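Local coordinates for uncharacterized protein PA2723 (Pseudomonas aeruginosa PAO1, PDB 6TCB) that is of unknown function but binds calcium ions through acidic side chains contributed by both subunits of a two-chain assembly, at residues D27-P32 / P58-R63; A47-V52 / C65-V70. All coordinates share one frame; numbering follows the deposited sequence.

Overall arrangement
Contact 1 and contact 2 both draw on the central antiparallel sheet, and their centres lie 11 Å apart. Along the chain their segments alternate, 27-32, 47-52, 58-63 and then 65-70, so the hairpin of strands 48-53 and 57-62 links the two. Backbone bonds such as V61 N to T49 O tie these strands together. On one face of the sheet, contact 1 fastens the loop before helix 33-43; on the other, contact 2 seats the start of helix 67-82. Strand 48-53 continues the sheet into the second subunit, and calcium is held beside contact 2, so fold, dimer and metal site share one framework.

Contact 1: D27-P32 / P58-R63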
# COMPACT_ATOMS: atom_id res chain seq x y z
N ASP A 27 -2.44 8.89 -8.82
CA ASP A 27 -3.20 9.40 -7.69
C ASP A 27 -4.53 10.02 -8.11
O ASP A 27 -5.13 10.78 -7.34
CB ASP A 27 -2.36 10.40 -6.89
CG ASP A 27 -2.09 11.70 -7.64
OD1 ASP A 27 -2.47 11.82 -8.83
OD2 ASP A 27 -1.50 12.62 -7.04
N VAL A 28 -5.04 9.66 -9.29
CA VAL A 28 -6.23 10.32 -9.83
C VAL A 28 -7.51 9.88 -9.12
O VAL A 28 -8.50 10.62 -9.11
CB VAL A 28 -6.35 10.08 -11.35
CG1 VAL A 28 -6.68 8.63 -11.63
CG2 VAL A 28 -7.39 11.01 -11.96
N PHE A 29 -7.52 8.68 -8.54
CA PHE A 29 -8.74 8.12 -7.99
C PHE A 29 -9.02 8.69 -6.61
O PHE A 29 -8.11 9.01 -5.84
CB PHE A 29 -8.65 6.59 -7.88
CG PHE A 29 -8.31 5.92 -9.18
CD1 PHE A 29 -9.20 5.92 -10.22
CD2 PHE A 29 -7.09 5.28 -9.34
CE1 PHE A 29 -8.87 5.30 -11.42
CE2 PHE A 29 -6.77 4.67 -10.53
CZ PHE A 29 -7.66 4.68 -11.56
N LEU A 30 -10.30 8.83 -6.30
CA LEU A 30 -10.70 9.16 -4.95
C LEU A 30 -10.79 7.88 -4.12
O LEU A 30 -10.57 6.77 -4.61
CB LEU A 30 -12.01 9.93 -4.97
CG LEU A 30 -11.92 11.26 -5.74
CD1 LEU A 30 -13.26 11.97 -5.72
CD2 LEU A 30 -10.82 12.14 -5.15
N ARG A 31 -11.04 8.05 -2.84
CA ARG A 31 -11.22 6.90 -1.97
C ARG A 31 -12.67 6.45 -2.02
O ARG A 31 -13.57 7.29 -1.98
CB ARG A 31 -10.86 7.28 -0.54
N PRO A 32 -12.96 5.14 -2.08
CA PRO A 32 -12.07 3.97 -2.02
C PRO A 32 -11.65 3.43 -3.38
O PRO A 32 -11.05 2.37 -3.46
CB PRO A 32 -12.94 2.94 -1.29
CG PRO A 32 -14.33 3.26 -1.79
CD PRO A 32 -14.38 4.74 -2.12
N PRO A 58 0.44 7.16 -3.94
CA PRO A 58 -0.02 5.81 -4.26
C PRO A 58 0.57 5.25 -5.55
O PRO A 58 0.85 5.97 -6.51
CB PRO A 58 -1.53 6.00 -4.43
CG PRO A 58 -1.68 7.41 -4.86
CD PRO A 58 -0.57 8.19 -4.24
N VAL A 59 0.74 3.94 -5.57
CA VAL A 59 1.40 3.26 -6.67
C VAL A 59 0.91 1.83 -6.75
O VAL A 59 0.58 1.21 -5.73
CB VAL A 59 2.94 3.36 -6.50
CG1 VAL A 59 3.42 2.66 -5.22
CG2 VAL A 59 3.69 2.84 -7.69
N TYR A 60 0.85 1.33 -7.98
CA TYR A 60 0.45 -0.03 -8.31
C TYR A 60 1.68 -0.71 -8.89
O TYR A 60 2.22 -0.24 -9.90
CB TYR A 60 -0.72 -0.01 -9.30
CG TYR A 60 -1.86 0.84 -8.77
CD1 TYR A 60 -2.84 0.29 -7.96
CD2 TYR A 60 -1.94 2.20 -9.04
CE1 TYR A 60 -3.85 1.07 -7.43
CE2 TYR A 60 -2.96 2.99 -8.51
CZ TYR A 60 -3.90 2.41 -7.70
OH TYR A 60 -4.89 3.24 -7.21
N VAL A 61 2.17 -1.74 -8.22
CA VAL A 61 3.49 -2.31 -8.48
C VAL A 61 3.31 -3.71 -9.06
O VAL A 61 2.73 -4.57 -8.38
CB VAL A 61 4.36 -2.37 -7.22
CG1 VAL A 61 5.75 -2.86 -7.58
CG2 VAL A 61 4.41 -1.02 -6.56
N PRO A 62 3.82 -3.98 -10.26
CA PRO A 62 3.67 -5.32 -10.83
C PRO A 62 4.57 -6.33 -10.13
O PRO A 62 5.63 -6.00 -9.60
CB PRO A 62 4.11 -5.12 -12.29
CG PRO A 62 5.11 -3.98 -12.21
CD PRO A 62 4.63 -3.08 -11.10
N ARG A 63 4.15 -7.59 -10.14
CA ARG A 63 5.05 -8.67 -9.76
C ARG A 63 6.31 -8.61 -10.62
O ARG A 63 6.25 -8.33 -11.82
CB ARG A 63 4.32 -10.01 -9.94
CG ARG A 63 4.86 -11.14 -9.07
CD ARG A 63 4.10 -12.45 -9.31
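The hydroxyl of Y60 meets the ring of F29 and is hydrogen-bonded to the backbone carbonyl of D34, at the start of helix 33-43. Its OH lies 3.7 Å from F29 CD2 and 4.1 Å from F29 CE2, an oblique approach to the phenylalanine. Tyrosine suits this place because its ring can stay in an apolar layer while its one polar atom, carried at the far end, finds a carbonyl to satisfy it. Its CG stands opposite the carbonyl carbon, beside the backbone N (chi1 -54°), which sends the ring from strand 57-62 towards the loop.

F29 is buried, and it reaches inward from a loop that is otherwise largely exposed. V28 CG1 sits over the centre of its ring, 3.8 Å above the plane, so one residue of the loop shields the next. F37 meets the rings of both F29 and Y60, the latter edge-to-face, and F7 and H10 of helix 3-18 bring their rings edge-to-face against F29.

Nearer the start of the strand, P58 supplies a compact apolar surface. Its CG rests 3.7 Å from D27 CB and 3.8 Å from D27 CA, and its CD is 3.9 Å from D27 CB. Only the aliphatic root of the aspartate is used here: the carboxylate leads away from the proline, as fits a charged residue at the exposed surface. The two CA atoms, D27 and P58, are 5.9 Å apart.

With no hydrogen bond between the segments, the join rests on van der Waals contact, and the rings of F37, F7 and H10 around it bind loop and strand into the core. Rings from a strand, a loop and two helices gather in this way in the hydrophobic core between an antiparallel sheet and the helices laid on one of its faces.

Contact 2: A47-V52 / C65-V70; sequences ASTYLV and CDLDAV. With CA (calcium ion), chain C.
L51 reaches across from its strand to lay CD1 against two side chains of the first helical turn, 4.1 Å from L67 CD2 and 4.1 Å from V70 CG1. One methyl therefore meets residues three apart in sequence, a spacing that places L67 and V70 on the same side of helix 67-82. L51 carries CG beside its backbone N (chi1 -56°), with the chain then extended (chi2 176°), which pushes its end towards the helix. T49, two residues back on the same face of the strand, adds a looser touch: its CG2 is 4.3 Å from L67 CD1. Branched aliphatic residues fit here because their methyls fill the space between sheet and helix without needing polar partners. The hydroxyl of T49 has its main polar partner in R71 of the second subunit, whose L51 and L67 also pack on their counterparts here.

The helix turns a different chemistry outward. D66 is the N-cap: its OD1 accepts from A69 N at 3.0 Å, using the lone pair anti to OD2. D68 binds the calcium ion through OD2 at 2.2 Å, and two waters supply further ligands at 2.3 Å. D66 and D68 of the second subunit bind the same ion, while D68 OD1 forms a salt bridge with R71 of its own chain and accepts from L67 N of the second subunit.

The chemistry is thus divided within five residues, aliphatic contacts seating the helix on the sheet while its acidic start shares calcium across the interface; offsetting the repulsion between these carboxylates probably favours the dimer.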
# COMPACT_ATOMS: atom_id res chain seq x y z
N ALA A 47 -1.07 -8.78 -12.30
CA ALA A 47 -0.74 -8.98 -10.90
C ALA A 47 -0.09 -7.73 -10.33
O ALA A 47 0.89 -7.22 -10.88
CB ALA A 47 0.22 -10.17 -10.76
N SER A 48 -0.65 -7.23 -9.23
CA SER A 48 -0.27 -5.93 -8.72
C SER A 48 -0.40 -5.85 -7.21
O SER A 48 -1.36 -6.37 -6.63
CB SER A 48 -1.16 -4.84 -9.34
OG SER A 48 -0.82 -3.55 -8.87
N THR A 49 0.56 -5.16 -6.60
CA THR A 49 0.53 -4.78 -5.20
C THR A 49 0.32 -3.27 -5.10
O THR A 49 1.02 -2.50 -5.75
CB THR A 49 1.86 -5.14 -4.53
OG1 THR A 49 2.09 -6.55 -4.69
CG2 THR A 49 1.84 -4.80 -3.05
N TYR A 50 -0.62 -2.86 -4.26
CA TYR A 50 -0.88 -1.45 -4.03
C TYR A 50 -0.09 -0.98 -2.83
O TYR A 50 -0.11 -1.64 -1.78
CB TYR A 50 -2.36 -1.24 -3.77
CG TYR A 50 -2.82 0.15 -3.42
CD1 TYR A 50 -2.74 1.19 -4.34
CD2 TYR A 50 -3.40 0.40 -2.20
CE1 TYR A 50 -3.21 2.45 -4.02
CE2 TYR A 50 -3.88 1.65 -1.87
CZ TYR A 50 -3.79 2.67 -2.81
OH TYR A 50 -4.28 3.92 -2.49
N LEU A 51 0.62 0.13 -2.98
CA LEU A 51 1.31 0.76 -1.87
C LEU A 51 0.89 2.23 -1.78
O LEU A 51 0.64 2.88 -2.80
CB LEU A 51 2.84 0.76 -2.05
CG LEU A 51 3.56 -0.58 -2.26
CD1 LEU A 51 5.05 -0.31 -2.52
CD2 LEU A 51 3.36 -1.48 -1.08
N VAL A 52 0.83 2.75 -0.57
CA VAL A 52 0.81 4.20 -0.38
C VAL A 52 2.07 4.54 0.40
O VAL A 52 2.28 4.02 1.50
CB VAL A 52 -0.45 4.70 0.33
CG1 VAL A 52 -0.37 6.22 0.51
CG2 VAL A 52 -1.67 4.30 -0.45
N CYS A 65 8.74 -6.39 -9.82
CA CYS A 65 9.32 -5.12 -9.44
C CYS A 65 9.53 -5.10 -7.93
O CYS A 65 8.63 -5.45 -7.17
CB CYS A 65 8.39 -3.98 -9.85
SG CYS A 65 9.01 -2.34 -9.55
N ASP A 66 10.73 -4.70 -7.52
CA ASP A 66 11.15 -4.78 -6.13
C ASP A 66 10.46 -3.70 -5.31
O ASP A 66 10.59 -2.50 -5.61
CB ASP A 66 12.66 -4.62 -6.06
CG ASP A 66 13.19 -4.89 -4.69
OD1 ASP A 66 13.17 -3.97 -3.87
OD2 ASP A 66 13.59 -6.05 -4.42
N LEU A 67 9.78 -4.10 -4.25
CA LEU A 67 8.99 -3.14 -3.49
C LEU A 67 9.87 -2.20 -2.68
O LEU A 67 9.54 -1.02 -2.51
CB LEU A 67 8.01 -3.86 -2.56
CG LEU A 67 6.94 -4.70 -3.24
CD1 LEU A 67 6.01 -5.34 -2.20
CD2 LEU A 67 6.12 -3.92 -4.21
N ASP A 68 10.99 -2.71 -2.15
CA ASP A 68 11.90 -1.82 -1.43
C ASP A 68 12.45 -0.74 -2.35
O ASP A 68 12.66 0.40 -1.92
CB ASP A 68 13.02 -2.63 -0.78
CG ASP A 68 12.55 -3.41 0.45
OD1 ASP A 68 11.55 -3.01 1.10
OD2 ASP A 68 13.20 -4.43 0.79
N ALA A 69 12.67 -1.07 -3.62
CA ALA A 69 13.14 -0.08 -4.57
C ALA A 69 12.07 0.97 -4.85
O ALA A 69 12.38 2.15 -5.00
CB ALA A 69 13.59 -0.75 -5.86
N VAL A 70 10.80 0.56 -4.88
CA VAL A 70 9.71 1.52 -5.04
C VAL A 70 9.65 2.46 -3.84
O VAL A 70 9.48 3.68 -4.00
CB VAL A 70 8.37 0.80 -5.28
CG1 VAL A 70 7.22 1.77 -5.36
CG2 VAL A 70 8.45 0.02 -6.59
CA CA C . 13.59 -6.46 -0.01
O HOH W 1 13.74 -8.62 -0.68
O HOH W 2 15.85 -6.39 0.33